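Local coordinates for Non-structural protein 3 (Porcine deltacoronavirus, PDB 6LN0), which probably binds ADP-ribose through a macro domain and cleaves the viral polyprotein with a papain-like protease domain, at residues Ala379-Lys393 against Asp412-Phe424. Residues are numbered along the deposited sequence; the frame is centred on the assembly and turned at random.
Sequences AIGTSADEPTGPAIK and DTKANVVATYHRF
Ala379 and Thr420 exchange two backbone hydrogen bonds at one edge of strand 416-423. This strand runs antiparallel between strands 379-383 and 391-393 and is bonded along both of its edges. On the first edge Val417 N also reaches Ser383 O at 2.9 Å. On the other, Ile392 N gives to Ala419 O and Val418 N to Ile392 O, both at 2.8 Å. The register slips by one residue on each edge, a beta bulge, between Ile380 and Ser383 and again between Ile392 and Lys393. The Gly381 N to Val418 O bond is weak at 3.4 Å; Gln314 NE2 of helix 313-322 also donates to Val418 O.

Lys393 can be followed outward. Its CB touches Asn416 O and the methyl of Ala415. CG still borders Asn416 O. The bend at chi2 (-147°) lays Lys393 CD 3.6 Å from Ala415 O, close to Ala415 CB. The bend at chi3 (-132°) turns CE and NZ onward to Glu386. There Lys393 NZ forms a salt bridge with Glu386 OE2 at 3.2 Å, on the syn side of the carboxylate but tilted out of its plane. Trp400 and Thr402 also touch this lysine.

In Val417, chi1 of 68° sets CG1 between the backbone N and C. It leaves CG2 opposite N, where Val417 CG2 is pressed against Ile392 O (3.1 Å) and Ala391 CB. Thr420 CG2 meets the same alanine methyl, while its OG1 bonds to Tyr351 OH. The side chains of Val418 and Ile392 meet at an angle, CG2 to CG2, on the face that Ile392 shares with Ala419; Pro313 touches both.

The sheet is consistent with the palm and fingers of a papain-like protease; the zinc held by Cys334, Cys335, Cys360 and Cys363 lies by its far strands. The chemistry implies a middle strand fixed mainly by backbone bonds and small apolar groups, with one lysine charge probably balanced by Glu386 and, more remotely, Asp412.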
loop_
_atom_site.group_PDB
_atom_site.type_symbol
_atom_site.label_atom_id
_atom_site.label_comp_id
_atom_site.label_asym_id
_atom_site.label_seq_id
_atom_site.Cartn_x
_atom_site.Cartn_y
_atom_site.Cartn_z
ATOM N N ALA A 379 10.188 -33.347 -18.635
ATOM C CA ALA A 379 10.586 -34.066 -17.435
ATOM C C ALA A 379 11.686 -33.282 -16.748
ATOM O O ALA A 379 12.533 -32.685 -17.416
ATOM C CB ALA A 379 11.083 -35.482 -17.765
ATOM N N ILE A 380 11.664 -33.260 -15.422
ATOM C CA ILE A 380 12.693 -32.572 -14.659
ATOM C C ILE A 380 13.285 -33.550 -13.667
ATOM O O ILE A 380 12.586 -34.400 -13.107
ATOM C CB ILE A 380 12.201 -31.289 -13.932
ATOM C CG1 ILE A 380 10.964 -31.541 -13.084
ATOM C CG2 ILE A 380 11.986 -30.139 -14.918
ATOM C CD1 ILE A 380 10.691 -30.377 -12.089
ATOM N N GLY A 381 14.586 -33.419 -13.471
ATOM C CA GLY A 381 15.355 -34.246 -12.564
ATOM C C GLY A 381 16.796 -33.830 -12.727
ATOM O O GLY A 381 17.082 -32.829 -13.381
ATOM N N THR A 382 17.720 -34.605 -12.170
ATOM C CA THR A 382 19.129 -34.368 -12.473
ATOM C C THR A 382 19.842 -35.670 -12.795
ATOM O O THR A 382 19.807 -36.604 -11.993
ATOM C CB THR A 382 19.837 -33.686 -11.317
ATOM O OG1 THR A 382 19.057 -32.570 -10.908
ATOM C CG2 THR A 382 21.222 -33.218 -11.775
ATOM N N SER A 383 20.498 -35.718 -13.952
ATOM C CA SER A 383 21.425 -36.798 -14.278
ATOM C C SER A 383 22.596 -36.267 -15.091
ATOM O O SER A 383 22.487 -35.257 -15.791
ATOM C CB SER A 383 20.769 -37.933 -15.069
ATOM O OG SER A 383 21.647 -39.062 -15.166
ATOM N N ALA A 384 23.705 -37.005 -15.018
ATOM C CA ALA A 384 24.914 -36.693 -15.761
ATOM C C ALA A 384 24.884 -37.195 -17.198
ATOM O O ALA A 384 25.802 -36.879 -17.958
ATOM C CB ALA A 384 26.118 -37.282 -15.032
ATOM N N ASP A 385 23.864 -37.951 -17.597
ATOM C CA ASP A 385 23.851 -38.528 -18.935
ATOM C C ASP A 385 23.579 -37.452 -19.978
ATOM O O ASP A 385 23.239 -36.310 -19.661
ATOM C CB ASP A 385 22.803 -39.633 -19.041
ATOM C CG ASP A 385 22.959 -40.683 -17.958
ATOM O OD1 ASP A 385 23.637 -40.393 -16.945
ATOM O OD2 ASP A 385 22.399 -41.788 -18.100
ATOM N N GLU A 386 23.708 -37.832 -21.237
ATOM C CA GLU A 386 23.547 -36.773 -22.213
ATOM C C GLU A 386 22.191 -36.867 -22.896
ATOM O O GLU A 386 21.711 -37.968 -23.195
ATOM C CB GLU A 386 24.659 -36.802 -23.277
ATOM C CG GLU A 386 25.990 -36.190 -22.801
ATOM C CD GLU A 386 26.180 -34.736 -23.240
ATOM O OE1 GLU A 386 25.370 -34.249 -24.066
ATOM O OE2 GLU A 386 27.133 -34.074 -22.746
ATOM N N PRO A 387 21.562 -35.732 -23.152
ATOM C CA PRO A 387 20.261 -35.739 -23.809
ATOM C C PRO A 387 20.406 -35.800 -25.320
ATOM O O PRO A 387 21.423 -35.406 -25.887
ATOM C CB PRO A 387 19.670 -34.394 -23.381
ATOM C CG PRO A 387 20.887 -33.500 -23.371
ATOM C CD PRO A 387 22.011 -34.368 -22.834
ATOM N N THR A 388 19.342 -36.272 -25.971
ATOM C CA THR A 388 19.273 -36.345 -27.426
ATOM C C THR A 388 18.150 -35.491 -28.003
ATOM O O THR A 388 17.821 -35.635 -29.189
ATOM C CB THR A 388 19.093 -37.794 -27.886
ATOM O OG1 THR A 388 17.760 -38.217 -27.588
ATOM C CG2 THR A 388 20.088 -38.724 -27.189
ATOM N N GLY A 389 17.546 -34.620 -27.198
ATOM C CA GLY A 389 16.561 -33.674 -27.669
ATOM C C GLY A 389 16.674 -32.385 -26.882
ATOM O O GLY A 389 17.611 -32.213 -26.097
ATOM N N PRO A 390 15.723 -31.466 -27.054
ATOM C CA PRO A 390 15.775 -30.186 -26.317
ATOM C C PRO A 390 15.895 -30.402 -24.816
ATOM O O PRO A 390 15.117 -31.142 -24.214
ATOM C CB PRO A 390 14.447 -29.508 -26.671
ATOM C CG PRO A 390 13.981 -30.174 -27.918
ATOM C CD PRO A 390 14.542 -31.574 -27.928
ATOM N N ALA A 391 16.890 -29.764 -24.210
ATOM C CA ALA A 391 17.183 -29.994 -22.804
ATOM C C ALA A 391 17.719 -28.716 -22.170
ATOM O O ALA A 391 17.899 -27.685 -22.830
ATOM C CB ALA A 391 18.183 -31.139 -22.624
ATOM N N ILE A 392 17.963 -28.791 -20.868
ATOM C CA ILE A 392 18.617 -27.724 -20.130
ATOM C C ILE A 392 19.760 -28.346 -19.345
ATOM O O ILE A 392 19.589 -29.381 -18.694
ATOM C CB ILE A 392 17.638 -26.978 -19.196
ATOM C CG1 ILE A 392 16.594 -26.206 -20.027
ATOM C CG2 ILE A 392 18.397 -26.039 -18.318
ATOM C CD1 ILE A 392 15.574 -25.381 -19.206
ATOM N N LYS A 393 20.931 -27.742 -19.438
ATOM C CA LYS A 393 22.080 -28.186 -18.670
ATOM C C LYS A 393 22.468 -27.104 -17.668
ATOM O O LYS A 393 22.311 -25.899 -17.921
ATOM C CB LYS A 393 23.272 -28.538 -19.579
ATOM C CG LYS A 393 23.065 -29.758 -20.490
ATOM C CD LYS A 393 24.361 -30.518 -20.709
ATOM C CE LYS A 393 24.604 -30.830 -22.190
ATOM N NZ LYS A 393 26.067 -31.057 -22.497
ATOM N N ASP A 412 29.876 -26.149 -23.887
ATOM C CA ASP A 412 29.794 -27.550 -24.283
ATOM C C ASP A 412 30.785 -28.366 -23.470
ATOM O O ASP A 412 31.607 -29.128 -23.988
ATOM C CB ASP A 412 30.017 -27.726 -25.785
ATOM C CG ASP A 412 29.774 -29.159 -26.246
ATOM O OD1 ASP A 412 28.658 -29.684 -26.003
ATOM O OD2 ASP A 412 30.704 -29.752 -26.843
ATOM N N THR A 413 30.736 -28.172 -22.161
ATOM C CA THR A 413 31.454 -29.039 -21.253
ATOM C C THR A 413 30.504 -30.130 -20.766
ATOM O O THR A 413 29.353 -30.234 -21.208
ATOM C CB THR A 413 32.036 -28.233 -20.093
ATOM O OG1 THR A 413 32.458 -29.123 -19.051
ATOM C CG2 THR A 413 30.991 -27.267 -19.548
ATOM N N LYS A 414 31.000 -30.969 -19.858
ATOM C CA LYS A 414 30.147 -31.943 -19.197
ATOM C C LYS A 414 29.344 -31.233 -18.119
ATOM O O LYS A 414 29.889 -30.463 -17.319
ATOM C CB LYS A 414 30.960 -33.098 -18.602
ATOM C CG LYS A 414 31.750 -32.764 -17.339
ATOM C CD LYS A 414 31.879 -33.962 -16.406
ATOM C CE LYS A 414 33.314 -34.069 -15.884
ATOM N NZ LYS A 414 33.551 -35.262 -15.027
ATOM N N ALA A 415 28.040 -31.466 -18.127
ATOM C CA ALA A 415 27.148 -30.794 -17.204
ATOM C C ALA A 415 25.951 -31.693 -16.985
ATOM O O ALA A 415 25.534 -32.425 -17.884
ATOM C CB ALA A 415 26.700 -29.431 -17.741
ATOM N N ASN A 416 25.415 -31.651 -15.775
ATOM C CA ASN A 416 24.149 -32.318 -15.537
ATOM C C ASN A 416 23.074 -31.737 -16.448
ATOM O O ASN A 416 23.117 -30.565 -16.836
ATOM C CB ASN A 416 23.773 -32.183 -14.070
ATOM C CG ASN A 416 24.792 -32.834 -13.173
ATOM O OD1 ASN A 416 25.294 -33.915 -13.498
ATOM N ND2 ASN A 416 25.132 -32.188 -12.069
ATOM N N VAL A 417 22.146 -32.577 -16.855
ATOM C CA VAL A 417 20.926 -32.108 -17.504
ATOM C C VAL A 417 19.846 -32.042 -16.428
ATOM O O VAL A 417 19.813 -32.895 -15.523
ATOM C CB VAL A 417 20.534 -33.019 -18.688
ATOM C CG1 VAL A 417 20.118 -34.370 -18.200
ATOM C CG2 VAL A 417 19.406 -32.397 -19.495
ATOM N N VAL A 418 19.033 -30.984 -16.455
ATOM C CA VAL A 418 18.022 -30.764 -15.420
ATOM C C VAL A 418 16.606 -30.644 -15.961
ATOM O O VAL A 418 15.653 -30.641 -15.164
ATOM C CB VAL A 418 18.350 -29.542 -14.533
ATOM C CG1 VAL A 418 19.609 -29.821 -13.747
ATOM C CG2 VAL A 418 18.459 -28.257 -15.367
ATOM N N ALA A 419 16.421 -30.594 -17.270
ATOM C CA ALA A 419 15.085 -30.698 -17.833
ATOM C C ALA A 419 15.234 -31.151 -19.276
ATOM O O ALA A 419 16.195 -30.765 -19.943
ATOM C CB ALA A 419 14.335 -29.358 -17.758
ATOM N N THR A 420 14.281 -31.955 -19.746
ATOM C CA THR A 420 14.244 -32.438 -21.121
ATOM C C THR A 420 12.812 -32.386 -21.619
ATOM O O THR A 420 11.862 -32.572 -20.849
ATOM C CB THR A 420 14.760 -33.886 -21.251
ATOM O OG1 THR A 420 14.072 -34.720 -20.312
ATOM C CG2 THR A 420 16.263 -33.971 -20.985
ATOM N N TYR A 421 12.654 -32.128 -22.913
ATOM C CA TYR A 421 11.354 -32.193 -23.569
ATOM C C TYR A 421 11.306 -33.399 -24.497
ATOM O O TYR A 421 12.193 -33.578 -25.335
ATOM C CB TYR A 421 11.054 -30.922 -24.362
ATOM C CG TYR A 421 9.813 -31.080 -25.192
ATOM C CD1 TYR A 421 8.559 -31.137 -24.581
ATOM C CD2 TYR A 421 9.883 -31.228 -26.573
ATOM C CE1 TYR A 421 7.399 -31.320 -25.321
ATOM C CE2 TYR A 421 8.727 -31.406 -27.319
ATOM C CZ TYR A 421 7.483 -31.440 -26.674
ATOM O OH TYR A 421 6.323 -31.607 -27.382
ATOM N N HIS A 422 10.265 -34.210 -24.358
ATOM C CA HIS A 422 10.089 -35.444 -25.112
ATOM C C HIS A 422 8.834 -35.307 -25.967
ATOM O O HIS A 422 7.717 -35.406 -25.457
ATOM C CB HIS A 422 9.978 -36.634 -24.177
ATOM C CG HIS A 422 11.039 -36.687 -23.117
ATOM N ND1 HIS A 422 12.164 -37.485 -23.225
ATOM C CD2 HIS A 422 11.126 -36.076 -21.910
ATOM C CE1 HIS A 422 12.903 -37.350 -22.136
ATOM N NE2 HIS A 422 12.294 -36.502 -21.321
ATOM N N ARG A 423 8.996 -35.071 -27.264
ATOM C CA ARG A 423 7.842 -35.114 -28.148
ATOM C C ARG A 423 7.368 -36.555 -28.315
ATOM O O ARG A 423 8.127 -37.507 -28.133
ATOM C CB ARG A 423 8.184 -34.522 -29.511
ATOM C CG ARG A 423 9.082 -35.421 -30.347
ATOM C CD ARG A 423 8.644 -35.418 -31.806
ATOM N NE ARG A 423 8.221 -34.082 -32.221
ATOM C CZ ARG A 423 8.973 -33.256 -32.941
ATOM N NH1 ARG A 423 10.188 -33.635 -33.330
ATOM N NH2 ARG A 423 8.509 -32.051 -33.271
ATOM N N PHE A 424 6.101 -36.705 -28.674
ATOM C CA PHE A 424 5.463 -38.013 -28.813
ATOM C C PHE A 424 5.314 -38.339 -30.301
ATOM O O PHE A 424 4.327 -37.956 -30.933
ATOM C CB PHE A 424 4.102 -38.025 -28.110
ATOM C CG PHE A 424 4.190 -37.915 -26.623
ATOM C CD1 PHE A 424 5.365 -38.230 -25.960
ATOM C CD2 PHE A 424 3.102 -37.498 -25.882
ATOM C CE1 PHE A 424 5.448 -38.127 -24.573
ATOM C CE2 PHE A 424 3.181 -37.384 -24.491
ATOM C CZ PHE A 424 4.352 -37.702 -23.841
#